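Local coordinates for pheromone response PrgU-like domain-containing protein (Enterococcus faecalis, PDB 2GMQ) that is of unknown function but, as a plasmid-encoded PrgU-like protein of the PUA clan, may take part in the pheromone response, possibly by binding RNA, at residues L34-L39 against V96-T101; N57-T62 against Y78-I83; I18-L23 against I66-K71. All blocks are in the same frame, centred on the assembly; numbering follows the deposited sequence. Where two conformers were deposited one is given.

In the fold
The three contacts lie in two sheets and the loops beside them. Contact 1 pairs neighbouring strands of the four-stranded antiparallel sheet, and contact 3 pairs parallel strands of the three-stranded mixed sheet; their centres are about 14 Å apart. Leu-39 of contact 1 joins them, its CD2 packing against Leu-23 and Ile-18. Contact 2 brings together two loops about 10 Å from contact 1, centre to centre, where Ser-82 and Ile-58 pack on Phe-97 and the backbones of Tyr-78 and Ile-83 bond to Phe-98 and Val-96. Contacts 2 and 3 lie on opposite sides of the chain's centre, about 19 Å apart.

Contact 1 of 3, residues L34-L39 against V96-T101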
loop_
_atom_site.group_PDB
_atom_site.type_symbol
_atom_site.label_atom_id
_atom_site.label_comp_id
_atom_site.label_asym_id
_atom_site.label_seq_id
_atom_site.Cartn_x
_atom_site.Cartn_y
_atom_site.Cartn_z
ATOM N N LEU A 34 6.636 20.448 -9.822
ATOM C CA LEU A 34 6.234 20.146 -8.459
ATOM C C LEU A 34 6.044 21.497 -7.681
ATOM O O LEU A 34 6.995 22.294 -7.565
ATOM C CB LEU A 34 7.298 19.279 -7.787
ATOM C CG LEU A 34 7.001 18.909 -6.263
ATOM C CD1 LEU A 34 5.603 18.229 -6.139
ATOM C CD2 LEU A 34 8.081 17.991 -5.722
ATOM N N VAL A 35 4.837 21.737 -7.189
ATOM C CA VAL A 35 4.511 23.073 -6.668
ATOM C C VAL A 35 4.662 22.978 -5.137
ATOM O O VAL A 35 5.253 23.858 -4.494
ATOM C CB VAL A 35 3.041 23.463 -7.061
ATOM C CG1 VAL A 35 2.561 24.715 -6.248
ATOM C CG2 VAL A 35 2.932 23.729 -8.574
ATOM N N LYS A 36 4.076 21.926 -4.567
ATOM C CA LYS A 36 4.133 21.819 -3.110
ATOM C C LYS A 36 3.959 20.354 -2.659
ATOM O O LYS A 36 3.537 19.501 -3.451
ATOM C CB LYS A 36 3.051 22.726 -2.484
ATOM C CG LYS A 36 1.640 22.244 -2.778
ATOM C CD LYS A 36 0.576 22.961 -1.961
ATOM C CE LYS A 36 -0.094 24.098 -2.721
ATOM N NZ LYS A 36 -1.346 24.581 -1.897
ATOM N N VAL A 37 4.402 20.074 -1.420
ATOM C CA VAL A 37 4.256 18.731 -0.855
ATOM C C VAL A 37 3.613 18.979 0.534
ATOM O O VAL A 37 3.890 20.033 1.213
ATOM C CB VAL A 37 5.588 17.981 -0.656
ATOM C CG1 VAL A 37 6.433 17.979 -1.970
ATOM C CG2 VAL A 37 6.441 18.638 0.394
ATOM N N ARG A 38 2.735 18.080 0.928
ATOM C CA ARG A 38 2.103 18.181 2.193
ATOM C C ARG A 38 2.330 16.897 2.931
ATOM O O ARG A 38 2.135 15.838 2.370
ATOM C CB ARG A 38 0.621 18.409 1.861
ATOM C CG ARG A 38 -0.343 18.260 2.936
ATOM C CD ARG A 38 -1.768 18.198 2.264
ATOM N NE ARG A 38 -2.700 17.730 3.268
ATOM C CZ ARG A 38 -3.781 18.402 3.687
ATOM N NH1 ARG A 38 -4.084 19.596 3.147
ATOM N NH2 ARG A 38 -4.549 17.880 4.652
ATOM N N LEU A 39 2.673 16.947 4.229
ATOM C CA LEU A 39 2.839 15.707 4.965
ATOM C C LEU A 39 1.513 14.990 5.138
ATOM O O LEU A 39 0.443 15.607 5.404
ATOM C CB LEU A 39 3.413 15.958 6.398
ATOM C CG LEU A 39 4.929 15.866 6.512
ATOM C CD1 LEU A 39 5.455 14.513 6.355
ATOM C CD2 LEU A 39 5.610 16.828 5.467
ATOM N N VAL A 96 3.228 21.992 5.182
ATOM C CA VAL A 96 3.237 22.048 3.739
ATOM C C VAL A 96 4.479 22.854 3.358
ATOM O O VAL A 96 4.755 23.912 4.006
ATOM C CB VAL A 96 1.996 22.829 3.249
ATOM C CG1 VAL A 96 2.017 23.053 1.752
ATOM C CG2 VAL A 96 0.698 22.176 3.796
ATOM N N PHE A 97 5.154 22.385 2.304
ATOM C CA PHE A 97 6.354 23.133 1.810
ATOM C C PHE A 97 6.136 23.459 0.358
ATOM O O PHE A 97 5.600 22.613 -0.384
ATOM C CB PHE A 97 7.595 22.268 1.901
ATOM C CG PHE A 97 7.957 21.951 3.318
ATOM C CD1 PHE A 97 8.770 22.838 4.055
ATOM C CD2 PHE A 97 7.501 20.730 3.903
ATOM C CE1 PHE A 97 9.122 22.582 5.401
ATOM C CE2 PHE A 97 7.841 20.446 5.266
ATOM C CZ PHE A 97 8.648 21.346 6.008
ATOM N N PHE A 98 6.590 24.643 -0.032
ATOM C CA PHE A 98 6.452 25.048 -1.435
ATOM C C PHE A 98 7.799 24.872 -2.061
ATOM O O PHE A 98 8.803 25.372 -1.544
ATOM C CB PHE A 98 5.973 26.454 -1.598
ATOM C CG PHE A 98 4.501 26.628 -1.173
ATOM C CD1 PHE A 98 3.506 26.703 -2.143
ATOM C CD2 PHE A 98 4.164 26.590 0.157
ATOM C CE1 PHE A 98 2.144 26.831 -1.764
ATOM C CE2 PHE A 98 2.785 26.724 0.603
ATOM C CZ PHE A 98 1.777 26.831 -0.364
ATOM N N ILE A 99 7.796 24.145 -3.158
ATOM C CA ILE A 99 9.077 23.732 -3.744
ATOM C C ILE A 99 9.664 24.843 -4.614
ATOM O O ILE A 99 9.020 25.254 -5.586
ATOM C CB ILE A 99 8.912 22.438 -4.512
ATOM C CG1 ILE A 99 8.416 21.268 -3.618
ATOM C CG2 ILE A 99 10.251 21.976 -5.085
ATOM C CD1 ILE A 99 9.150 21.191 -2.310
ATOM N N LYS A 100 10.937 25.184 -4.351
ATOM C CA LYS A 100 11.688 26.169 -5.152
ATOM C C LYS A 100 12.513 25.548 -6.302
ATOM O O LYS A 100 12.525 26.081 -7.459
ATOM C CB LYS A 100 12.618 26.933 -4.185
ATOM C CG LYS A 100 13.605 27.914 -4.952
ATOM C CD LYS A 100 14.179 28.938 -4.071
ATOM C CE LYS A 100 15.064 28.347 -3.024
ATOM N NZ LYS A 100 15.773 29.439 -2.216
ATOM N N THR A 101 13.255 24.502 -5.982
ATOM C CA THR A 101 14.006 23.804 -7.092
ATOM C C THR A 101 13.016 23.327 -8.164
ATOM O O THR A 101 12.093 22.526 -7.904
ATOM C CB THR A 101 14.729 22.635 -6.541
ATOM O OG1 THR A 101 15.648 23.119 -5.546
ATOM C CG2 THR A 101 15.397 21.822 -7.726
HETATM O O HOH W 1 9.360 22.629 -8.762
HETATM O O HOH W 2 6.321 26.024 -5.612
#
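Strands 34-39 and 94-98, the two central strands of the four-stranded antiparallel sheet, run with their local axes 4.8 Å apart at closest and their directions 163° apart. At the start of 34-39, Leu-34 rests CG on Ile-99 CG1 at 3.8 Å. Val-35 points its side chain away from the partner and contributes its carbonyl: Ile-99 N reaches Val-35 O at 2.9 Å from 41° above the carbonyl plane.

Lys-36 faces Phe-98 in a non-hydrogen-bonded pair. Its CG takes the crowded position between backbone N and carbonyl carbon (chi1 67°), so that the chain, bent at chi3, runs alongside the aromatic side chain, with CB over one ring face, offset toward its rim, and Lys-36 CE 3.7 Å from Phe-98 CE1. Val-37 and Phe-97 form the hydrogen-bonded pair. Val-37 N to Phe-97 O measures 3.0 Å and Phe-97 N to Val-37 O 2.9 Å, both donors nearly in line with the C=O axis. On the face shared by these two residues, Val-37 CG2 lies at the phenyl edge, while Val-37 CG1 meets Ile-99 CG1 at 4.2 Å. Arg-38 lays CG against Val-96 CG2. Leu-39 finishes the row with CD2 at the edge of Phe-97, 4.3 Å from CE2.

The chemistry divides by face: Val-37 and Phe-97 make a buried apolar layer, whereas on the other Lys-36 keeps its ammonium beside the Phe-98 ring and the guanidinium of Arg-38 leads away. One water doubles the last direct bond, joining Val-35 O to Ile-99 O, and another, between Leu-34 O and Thr-101 O, extends the link beyond it.

Contact 2 of 3, residues N57-T62 against Y78-I83; sequences NIQEIT and YPEKSI
The amide of Gln-59 donates a hydrogen bond across the two loops, NE2 to Ser-82 O at 2.7 Å with 151° at the hydrogen. The donor lies in the carbonyl plane on a lone pair, and the acceptor lies close to the amide plane, so the bond favours one rotation of the amide group. With CG anti to the carbonyl carbon, chi1 (-69°) sets Gln-59 CG 3.1 Å from Pro-79 O, and the extended chain beyond it carries NE2 on to Ser-82 O. In return, Pro-79 sets CB against Gln-59 O at 3.4 Å and CG against the methyl of Thr-62.

Ile-58 puts CG1 anti to its backbone N, bringing CG1 within 3.8 Å of Ser-82 CB. The serine hydroxyl donates to a water at 2.6 Å from OG; that water donates to Ile-58 O and Ile-61 O, so one molecule gathers three polar atoms from both loops. A second water spans Gln-59 O and Glu-80 OE1.

Further out, each loop is folded on itself. Glu-60 N bonds to Asn-57 O and Ile-61 N to Ile-58 O, while Lys-81 N closes on Tyr-78 O. This last turn lets the extended Lys-81 side chain set NZ 3.4 Å above the centre of the Tyr-78 ring. Thr-62 OG1 accepts a hydrogen bond from Lys-14 N.

Segment 57-62 leads into strand 63-68, and segment 78-83 connects strand 71-76 to strand 83-85. Strand 94-98 packs Phe-97 against Ile-58 and Ser-82, and on the side where strand 83-85 pairs with it, Phe-98 and Val-96 bond through their backbones to Tyr-78 and Ile-83.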
loop_
_atom_site.group_PDB
_atom_site.type_symbol
_atom_site.label_atom_id
_atom_site.label_comp_id
_atom_site.label_asym_id
_atom_site.label_seq_id
_atom_site.Cartn_x
_atom_site.Cartn_y
_atom_site.Cartn_z
ATOM N N ASN A 57 9.601 25.908 14.258
ATOM C CA ASN A 57 10.833 25.656 13.526
ATOM C C ASN A 57 10.668 25.450 12.010
ATOM O O ASN A 57 11.692 25.328 11.278
ATOM C CB ASN A 57 11.610 24.467 14.154
ATOM C CG ASN A 57 11.042 23.097 13.784
ATOM O OD1 ASN A 57 10.220 22.945 12.869
ATOM N ND2 ASN A 57 11.494 22.065 14.506
ATOM N N ILE A 58 9.423 25.378 11.526
ATOM C CA ILE A 58 9.249 24.857 10.126
ATOM C C ILE A 58 9.979 25.775 9.132
ATOM O O ILE A 58 10.559 25.304 8.089
ATOM C CB ILE A 58 7.734 24.646 9.781
ATOM C CG1 ILE A 58 7.596 24.025 8.382
ATOM C CG2 ILE A 58 6.945 25.949 9.989
ATOM C CD1 ILE A 58 6.142 23.670 7.922
ATOM N N GLN A 59 10.000 27.079 9.426
ATOM C CA GLN A 59 10.553 28.026 8.463
ATOM C C GLN A 59 12.088 28.066 8.469
ATOM O O GLN A 59 12.665 28.779 7.675
ATOM C CB GLN A 59 9.858 29.397 8.568
ATOM C CG GLN A 59 8.392 29.271 8.059
ATOM C CD GLN A 59 7.741 30.576 7.612
ATOM O OE1 GLN A 59 8.125 31.671 8.031
ATOM N NE2 GLN A 59 6.701 30.451 6.802
ATOM N N GLU A 60 12.733 27.264 9.324
ATOM C CA GLU A 60 14.192 27.086 9.317
ATOM C C GLU A 60 14.656 26.155 8.174
ATOM O O GLU A 60 15.787 26.215 7.711
ATOM C CB GLU A 60 14.654 26.500 10.651
ATOM C CG GLU A 60 14.137 27.254 11.882
ATOM C CD GLU A 60 14.909 26.937 13.144
ATOM O OE1 GLU A 60 15.831 26.094 13.121
ATOM O OE2 GLU A 60 14.573 27.537 14.179
ATOM N N ILE A 61 13.755 25.288 7.725
ATOM C CA ILE A 61 14.078 24.303 6.706
ATOM C C ILE A 61 14.221 25.004 5.332
ATOM O O ILE A 61 13.331 25.696 4.901
ATOM C CB ILE A 61 12.967 23.238 6.608
ATOM C CG1 ILE A 61 12.908 22.352 7.898
ATOM C CG2 ILE A 61 13.240 22.370 5.415
ATOM C CD1 ILE A 61 11.541 21.681 8.239
ATOM N N THR A 62 15.364 24.823 4.696
ATOM C CA THR A 62 15.625 25.370 3.363
ATOM C C THR A 62 15.597 24.288 2.249
ATOM O O THR A 62 15.472 24.642 1.075
ATOM C CB THR A 62 16.983 26.047 3.322
ATOM O OG1 THR A 62 18.026 25.093 3.629
ATOM C CG2 THR A 62 16.990 27.182 4.300
ATOM N N TYR A 78 10.825 27.321 -0.461
ATOM C CA TYR A 78 10.723 28.713 -0.191
ATOM C C TYR A 78 10.411 28.783 1.299
ATOM O O TYR A 78 9.267 28.521 1.670
ATOM C CB TYR A 78 9.559 29.327 -0.985
ATOM C CG TYR A 78 9.716 29.361 -2.477
ATOM C CD1 TYR A 78 10.640 30.226 -3.077
ATOM C CD2 TYR A 78 8.899 28.576 -3.309
ATOM C CE1 TYR A 78 10.779 30.306 -4.513
ATOM C CE2 TYR A 78 9.039 28.655 -4.754
ATOM C CZ TYR A 78 9.962 29.522 -5.316
ATOM O OH TYR A 78 10.056 29.586 -6.683
ATOM N N PRO A 79 11.439 28.991 2.167
ATOM C CA PRO A 79 11.137 28.860 3.610
ATOM C C PRO A 79 10.024 29.774 4.102
ATOM O O PRO A 79 9.345 29.429 5.062
ATOM C CB PRO A 79 12.475 29.215 4.319
ATOM C CG PRO A 79 13.483 29.261 3.295
ATOM C CD PRO A 79 12.884 29.076 1.914
ATOM N N GLU A 80 9.846 30.921 3.462
ATOM C CA GLU A 80 8.860 31.891 3.971
ATOM C C GLU A 80 7.419 31.541 3.594
ATOM O O GLU A 80 6.490 32.136 4.138
ATOM C CB GLU A 80 9.240 33.361 3.641
ATOM C CG GLU A 80 10.716 33.744 3.885
ATOM C CD GLU A 80 11.198 33.620 5.345
ATOM O OE1 GLU A 80 12.314 33.064 5.514
ATOM O OE2 GLU A 80 10.499 34.063 6.310
ATOM N N LYS A 81 7.265 30.504 2.768
ATOM C CA LYS A 81 5.967 29.975 2.361
ATOM C C LYS A 81 5.558 28.708 3.157
ATOM O O LYS A 81 4.418 28.260 3.059
ATOM C CB LYS A 81 5.972 29.639 0.871
ATOM C CG LYS A 81 6.239 30.904 0.008
ATOM C CD LYS A 81 6.047 30.604 -1.438
ATOM C CE LYS A 81 6.616 31.803 -2.294
ATOM N NZ LYS A 81 7.094 31.499 -3.701
ATOM N N SER A 82 6.496 28.109 3.880
ATOM C CA SER A 82 6.176 26.882 4.664
ATOM C C SER A 82 5.104 27.211 5.695
ATOM O O SER A 82 5.241 28.178 6.466
ATOM C CB SER A 82 7.416 26.333 5.351
ATOM O OG SER A 82 8.445 26.065 4.379
ATOM N N ILE A 83 4.028 26.412 5.702
ATOM C CA ILE A 83 2.833 26.667 6.559
ATOM C C ILE A 83 2.177 25.374 7.066
ATOM O O ILE A 83 2.346 24.331 6.464
ATOM C CB ILE A 83 1.738 27.474 5.816
ATOM C CG1 ILE A 83 1.271 26.760 4.545
ATOM C CG2 ILE A 83 2.196 28.914 5.543
ATOM C CD1 ILE A 83 -0.008 27.268 3.977
HETATM O O HOH W 3 10.797 25.936 5.581
HETATM O O HOH W 4 13.623 30.998 6.759
#

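Contact 3 of 3, residues I18-L23 against I66-K71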
loop_
_atom_site.group_PDB
_atom_site.type_symbol
_atom_site.label_atom_id
_atom_site.label_comp_id
_atom_site.label_asym_id
_atom_site.label_seq_id
_atom_site.Cartn_x
_atom_site.Cartn_y
_atom_site.Cartn_z
ATOM N N ILE A 18 12.687 13.575 4.111
ATOM C CA ILE A 18 11.399 12.917 4.343
ATOM C C ILE A 18 11.168 11.875 3.277
ATOM O O ILE A 18 11.419 12.139 2.056
ATOM C CB ILE A 18 10.285 13.994 4.331
ATOM C CG1 ILE A 18 10.576 15.168 5.250
ATOM C CG2 ILE A 18 8.909 13.347 4.564
ATOM C CD1 ILE A 18 9.477 16.215 5.341
ATOM N N GLN A 19 10.806 10.654 3.675
ATOM C CA GLN A 19 10.465 9.598 2.719
ATOM C C GLN A 19 9.263 9.999 1.887
ATOM O O GLN A 19 8.297 10.563 2.350
ATOM C CB GLN A 19 10.272 8.216 3.362
ATOM C CG GLN A 19 9.313 8.212 4.520
ATOM C CD GLN A 19 9.194 6.848 5.195
ATOM O OE1 GLN A 19 9.812 5.846 4.773
ATOM N NE2 GLN A 19 8.239 6.761 6.137
ATOM N N GLU A 20 9.431 9.846 0.585
ATOM C CA GLU A 20 8.404 10.228 -0.353
ATOM C C GLU A 20 7.006 9.674 0.019
ATOM O O GLU A 20 5.976 10.324 -0.260
ATOM C CB GLU A 20 8.800 9.712 -1.736
ATOM C CG GLU A 20 7.945 10.255 -2.824
ATOM C CD GLU A 20 6.762 9.333 -3.154
ATOM O OE1 GLU A 20 6.542 8.232 -2.571
ATOM O OE2 GLU A 20 6.021 9.713 -4.055
ATOM N N LYS A 21 6.896 8.442 0.586
ATOM C CA LYS A 21 5.608 7.845 0.868
ATOM C C LYS A 21 4.819 8.607 1.918
ATOM O O LYS A 21 3.641 8.308 2.128
ATOM C CB LYS A 21 5.765 6.368 1.284
ATOM C CG LYS A 21 6.618 6.077 2.498
ATOM C CD LYS A 21 6.541 4.670 3.020
ATOM C CE LYS A 21 7.746 3.823 2.656
ATOM N NZ LYS A 21 7.686 2.371 3.199
ATOM N N ASP A 22 5.523 9.492 2.636
ATOM C CA ASP A 22 4.858 10.349 3.650
ATOM C C ASP A 22 4.391 11.708 3.128
ATOM O O ASP A 22 3.928 12.533 3.956
ATOM C CB ASP A 22 5.785 10.545 4.852
ATOM C CG ASP A 22 5.808 9.349 5.774
ATOM O OD1 ASP A 22 4.869 8.515 5.739
ATOM O OD2 ASP A 22 6.783 9.229 6.548
ATOM N N LEU A 23 4.482 11.925 1.790
ATOM C CA LEU A 23 4.163 13.181 1.175
ATOM C C LEU A 23 3.026 13.050 0.172
ATOM O O LEU A 23 2.951 12.038 -0.564
ATOM C CB LEU A 23 5.385 13.750 0.441
ATOM C CG LEU A 23 6.641 13.951 1.344
ATOM C CD1 LEU A 23 7.833 14.436 0.362
ATOM C CD2 LEU A 23 6.339 14.954 2.413
ATOM N N ILE A 66 14.165 14.220 -0.448
ATOM C CA ILE A 66 13.120 13.229 -0.662
ATOM C C ILE A 66 13.728 11.857 -0.843
ATOM O O ILE A 66 14.630 11.678 -1.668
ATOM C CB ILE A 66 12.105 13.633 -1.844
ATOM C CG1 ILE A 66 11.427 14.954 -1.366
ATOM C CG2 ILE A 66 11.143 12.511 -2.072
ATOM C CD1 ILE A 66 10.551 15.621 -2.372
ATOM N N ILE A 67 13.265 10.915 -0.030
ATOM C CA ILE A 67 13.845 9.559 -0.016
ATOM C C ILE A 67 12.866 8.518 -0.554
ATOM O O ILE A 67 11.699 8.452 -0.077
ATOM C CB ILE A 67 14.123 9.106 1.540
ATOM C CG1 ILE A 67 14.921 10.156 2.358
ATOM C CG2 ILE A 67 14.799 7.716 1.530
ATOM C CD1 ILE A 67 16.261 10.509 1.492
ATOM N N LYS A 68 13.327 7.606 -1.431
ATOM C CA LYS A 68 12.445 6.557 -1.957
ATOM C C LYS A 68 13.235 5.573 -2.769
ATOM O O LYS A 68 14.109 5.985 -3.565
ATOM C CB LYS A 68 11.379 7.146 -2.835
ATOM C CG LYS A 68 10.545 6.103 -3.557
ATOM C CD LYS A 68 9.380 6.777 -4.161
ATOM C CE LYS A 68 8.533 5.669 -4.875
ATOM N NZ LYS A 68 7.302 6.283 -5.360
ATOM N N ASN A 69 12.910 4.290 -2.605
ATOM C CA ASN A 69 13.479 3.241 -3.487
ATOM C C ASN A 69 14.986 3.303 -3.434
ATOM O O ASN A 69 15.647 3.104 -4.423
ATOM C CB ASN A 69 12.962 3.395 -4.917
ATOM C CG ASN A 69 11.494 2.958 -5.067
ATOM O OD1 ASN A 69 10.933 2.296 -4.172
ATOM N ND2 ASN A 69 10.870 3.316 -6.177
ATOM N N GLY A 70 15.500 3.586 -2.236
ATOM C CA GLY A 70 16.933 3.650 -1.988
ATOM C C GLY A 70 17.648 4.796 -2.637
ATOM O O GLY A 70 18.866 4.822 -2.657
ATOM N N LYS A 71 16.889 5.776 -3.116
ATOM C CA LYS A 71 17.421 6.943 -3.810
ATOM C C LYS A 71 17.076 8.215 -3.015
ATOM O O LYS A 71 16.195 8.181 -2.189
ATOM C CB LYS A 71 16.804 7.043 -5.212
ATOM C CG LYS A 71 17.253 5.945 -6.199
ATOM C CD LYS A 71 17.380 6.603 -7.499
ATOM C CE LYS A 71 17.998 5.755 -8.591
ATOM N NZ LYS A 71 17.322 6.062 -9.893
HETATM O O HOH W 5 9.302 6.630 0.280
#
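This is a parallel strand pairing at the point where strand 15-19 ends in a 3-10 turn, beside strand 63-68 in the middle of the mixed sheet. Two backbone bonds hold it: Ile-67 N donates to Ile-18 O at 3.0 Å, and Glu-20 N to Ile-67 O at 2.7 Å, both approaching from above the carbonyl plane. Ile-67 O also receives a water, so this carbonyl holds the start of the 3-10 segment directly at Glu-20 N and through water at Lys-21 N.

Glu-20 carries the side-chain contact. With CG anti to the backbone N and a bend at chi2 (-93°), its carboxylate lies alongside the extended Lys-68 in a salt bridge, Glu-20 OE1 to Lys-68 NZ 3.5 Å, whose hydrogen bond is weak. Nearer the backbone, Glu-20 CB packs on Ile-66 CG2 at 3.7 Å, and Leu-23 CD1 approaches Ile-66 CG1 at 4.0 Å. Within the turn, Gln-19 NE2 bonds to Asp-22 OD2 at 2.9 Å from above the carboxylate plane. Arg-43 forms a salt bridge with OD2 of Asp-22; OD1 of Asp-22 bonds to Gln-19 NE2 of the second subunit, and Gln-19 NE2 to Asp-22 OD1 of that subunit.

A type I' turn from Lys-68 to Lys-71 leads strand 63-68 into strand 71-76. Helix 105-112 covers Glu-20 with Phe-108 and Ile-66 with Phe-112, while Ile-18 and Leu-23 pack on Leu-39 of strand 34-39.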